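Local coordinates for Mgp-operon protein 3 (Mycoplasma pneumoniae, PDB 6RJ1) that probably serves as an extracellular adhesin subunit, P40/P90, that helps this human pathogen attach to sugars on host cells, at residues 802-807 and 863-868. Residues are numbered along the deposited sequence; the frame is centred on the assembly and turned at random.
Sequences VLLVRG and WFYTFD
In Trp863 and Tyr865, CG lies anti to its own carbonyl carbon, beside the backbone N (chi1 -71° and -75°). Both side chains face strand 799-805, Trp863 against Val802, Tyr865 against Val802 and Leu804. Val802 and Trp863 meet through their tips. CG2 of Val802 makes a CH-pi contact, 3.4 Å from the centroid of the five-membered ring of Trp863 and almost on its normal, while CG1 lies 3.8 Å from CH2 of the same indole. Branched valine suits this place because its two methyls can cover both rings of the indole, whose breadth gives them an extended face. Tyr865 touches both aliphatic residues: CG2 of Val802 comes to the ring's edge, and Leu804 passes alongside, pointing the other way, with CD1 above the ring centre, 4.1 Å from the centroid. The second branch of Leu804, CD2, lies 3.8 Å from CD2 of Tyr865 and meets the edge of Phe867 in the ring plane, 3.6 Å from CZ. One forked side chain thus serves two aromatic neighbours, and the phenyl offers its edge without a polar group to satisfy. The phenol length of Tyr865 carries OH to within 3.1 Å of the carbonyl O of Val802, but the angle is poor. Strand segments 802-805 and 863-868, from separate antiparallel sheets, run at 36° to each other, their axes 9.6 Å apart at closest approach. Such face-to-face packing, filled in further by Val893 of strand 888-896, is consistent with neighbouring beta-propeller blades. Between the two segments, cohesion therefore rests on dispersion and CH-pi contacts, while the buried polar groups turn to backbone carbonyls: Tyr865 OH hydrogen-bonds to O of Gly781, and Trp863 NE1, weakly, to O of Lys783.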
loop_
_atom_site.group_PDB
_atom_site.type_symbol
_atom_site.label_atom_id
_atom_site.label_comp_id
_atom_site.label_asym_id
_atom_site.label_seq_id
_atom_site.Cartn_x
_atom_site.Cartn_y
_atom_site.Cartn_z
ATOM N N VAL A 802 10.350 11.627 -4.247
ATOM C CA VAL A 802 9.334 11.489 -5.282
ATOM C C VAL A 802 8.899 10.042 -5.386
ATOM O O VAL A 802 9.636 9.141 -4.985
ATOM C CB VAL A 802 9.679 12.118 -6.669
ATOM C CG1 VAL A 802 10.005 13.610 -6.568
ATOM C CG2 VAL A 802 10.782 11.353 -7.380
ATOM N N LEU A 803 7.694 9.829 -5.905
ATOM C CA LEU A 803 7.128 8.501 -6.140
ATOM C C LEU A 803 6.111 8.555 -7.271
ATOM O O LEU A 803 5.513 9.608 -7.541
ATOM C CB LEU A 803 6.524 7.865 -4.866
ATOM C CG LEU A 803 5.233 8.463 -4.331
ATOM C CD1 LEU A 803 4.248 7.383 -3.968
ATOM C CD2 LEU A 803 5.498 9.404 -3.181
ATOM N N LEU A 804 5.935 7.420 -7.938
ATOM C CA LEU A 804 4.998 7.291 -9.040
ATOM C C LEU A 804 3.728 6.627 -8.546
ATOM O O LEU A 804 3.779 5.654 -7.777
ATOM C CB LEU A 804 5.654 6.474 -10.169
ATOM C CG LEU A 804 6.209 7.239 -11.393
ATOM C CD1 LEU A 804 6.990 8.497 -11.011
ATOM C CD2 LEU A 804 7.084 6.344 -12.223
ATOM N N VAL A 805 2.589 7.202 -8.935
ATOM C CA VAL A 805 1.237 6.711 -8.637
ATOM C C VAL A 805 0.466 6.588 -9.954
ATOM O O VAL A 805 0.959 7.034 -10.996
ATOM C CB VAL A 805 0.467 7.553 -7.578
ATOM C CG1 VAL A 805 1.101 7.420 -6.196
ATOM C CG2 VAL A 805 0.328 9.016 -7.996
ATOM N N ARG A 806 -0.739 6.001 -9.919
ATOM C CA ARG A 806 -1.551 5.876 -11.122
ATOM C C ARG A 806 -1.984 7.258 -11.589
ATOM O O ARG A 806 -2.626 8.001 -10.832
ATOM C CB ARG A 806 -2.764 4.977 -10.887
ATOM C CG ARG A 806 -2.405 3.564 -10.473
ATOM C CD ARG A 806 -3.619 2.668 -10.485
ATOM N NE ARG A 806 -4.039 2.326 -11.845
ATOM C CZ ARG A 806 -5.103 1.594 -12.139
ATOM N NH1 ARG A 806 -5.894 1.145 -11.176
ATOM N NH2 ARG A 806 -5.392 1.314 -13.400
ATOM N N GLY A 807 -1.551 7.614 -12.799
ATOM C CA GLY A 807 -1.884 8.884 -13.429
ATOM C C GLY A 807 -0.906 10.028 -13.296
ATOM O O GLY A 807 -1.035 11.013 -14.027
ATOM N N TRP A 863 15.691 12.204 -11.121
ATOM C CA TRP A 863 15.348 10.839 -10.775
ATOM C C TRP A 863 15.123 10.077 -12.085
ATOM O O TRP A 863 14.554 10.631 -13.036
ATOM C CB TRP A 863 14.056 10.806 -9.951
ATOM C CG TRP A 863 14.159 11.324 -8.548
ATOM C CD1 TRP A 863 14.353 10.583 -7.419
ATOM C CD2 TRP A 863 13.896 12.665 -8.108
ATOM N NE1 TRP A 863 14.266 11.385 -6.304
ATOM C CE2 TRP A 863 13.978 12.667 -6.696
ATOM C CE3 TRP A 863 13.587 13.870 -8.771
ATOM C CZ2 TRP A 863 13.789 13.829 -5.935
ATOM C CZ3 TRP A 863 13.414 15.023 -8.018
ATOM C CH2 TRP A 863 13.507 14.996 -6.617
ATOM N N PHE A 864 15.567 8.809 -12.129
ATOM C CA PHE A 864 15.388 7.937 -13.285
ATOM C C PHE A 864 14.701 6.655 -12.855
ATOM O O PHE A 864 15.217 5.938 -11.997
ATOM C CB PHE A 864 16.723 7.674 -13.999
ATOM C CG PHE A 864 17.355 8.911 -14.589
ATOM C CD1 PHE A 864 16.904 9.437 -15.794
ATOM C CD2 PHE A 864 18.408 9.549 -13.943
ATOM C CE1 PHE A 864 17.483 10.589 -16.333
ATOM C CE2 PHE A 864 18.987 10.701 -14.482
ATOM C CZ PHE A 864 18.522 11.213 -15.675
ATOM N N TYR A 865 13.508 6.401 -13.415
ATOM C CA TYR A 865 12.674 5.228 -13.123
ATOM C C TYR A 865 12.772 4.224 -14.255
ATOM O O TYR A 865 12.318 4.504 -15.368
ATOM C CB TYR A 865 11.217 5.644 -12.897
ATOM C CG TYR A 865 10.973 6.304 -11.561
ATOM C CD1 TYR A 865 11.306 7.643 -11.350
ATOM C CD2 TYR A 865 10.391 5.599 -10.511
ATOM C CE1 TYR A 865 11.101 8.252 -10.109
ATOM C CE2 TYR A 865 10.165 6.201 -9.274
ATOM C CZ TYR A 865 10.523 7.526 -9.076
ATOM O OH TYR A 865 10.309 8.117 -7.854
ATOM N N THR A 866 13.395 3.070 -13.977
ATOM C CA THR A 866 13.575 2.008 -14.955
ATOM C C THR A 866 12.472 0.974 -14.810
ATOM O O THR A 866 12.220 0.475 -13.716
ATOM C CB THR A 866 14.992 1.438 -14.883
ATOM O OG1 THR A 866 15.930 2.514 -14.990
ATOM C CG2 THR A 866 15.269 0.419 -15.976
ATOM N N PHE A 867 11.805 0.678 -15.921
ATOM C CA PHE A 867 10.716 -0.292 -15.998
ATOM C C PHE A 867 11.114 -1.440 -16.910
ATOM O O PHE A 867 11.492 -1.215 -18.059
ATOM C CB PHE A 867 9.452 0.392 -16.529
ATOM C CG PHE A 867 8.867 1.365 -15.535
ATOM C CD1 PHE A 867 7.935 0.942 -14.593
ATOM C CD2 PHE A 867 9.247 2.705 -15.539
ATOM C CE1 PHE A 867 7.399 1.835 -13.669
ATOM C CE2 PHE A 867 8.709 3.596 -14.611
ATOM C CZ PHE A 867 7.803 3.149 -13.674
ATOM N N ASP A 868 11.016 -2.665 -16.403
ATOM C CA ASP A 868 11.393 -3.884 -17.109
ATOM C C ASP A 868 10.144 -4.707 -17.414
ATOM O O ASP A 868 9.470 -5.138 -16.484
ATOM C CB ASP A 868 12.364 -4.683 -16.214
ATOM C CG ASP A 868 13.197 -5.772 -16.865
ATOM O OD1 ASP A 868 12.728 -6.368 -17.869
ATOM O OD2 ASP A 868 14.312 -6.051 -16.354
#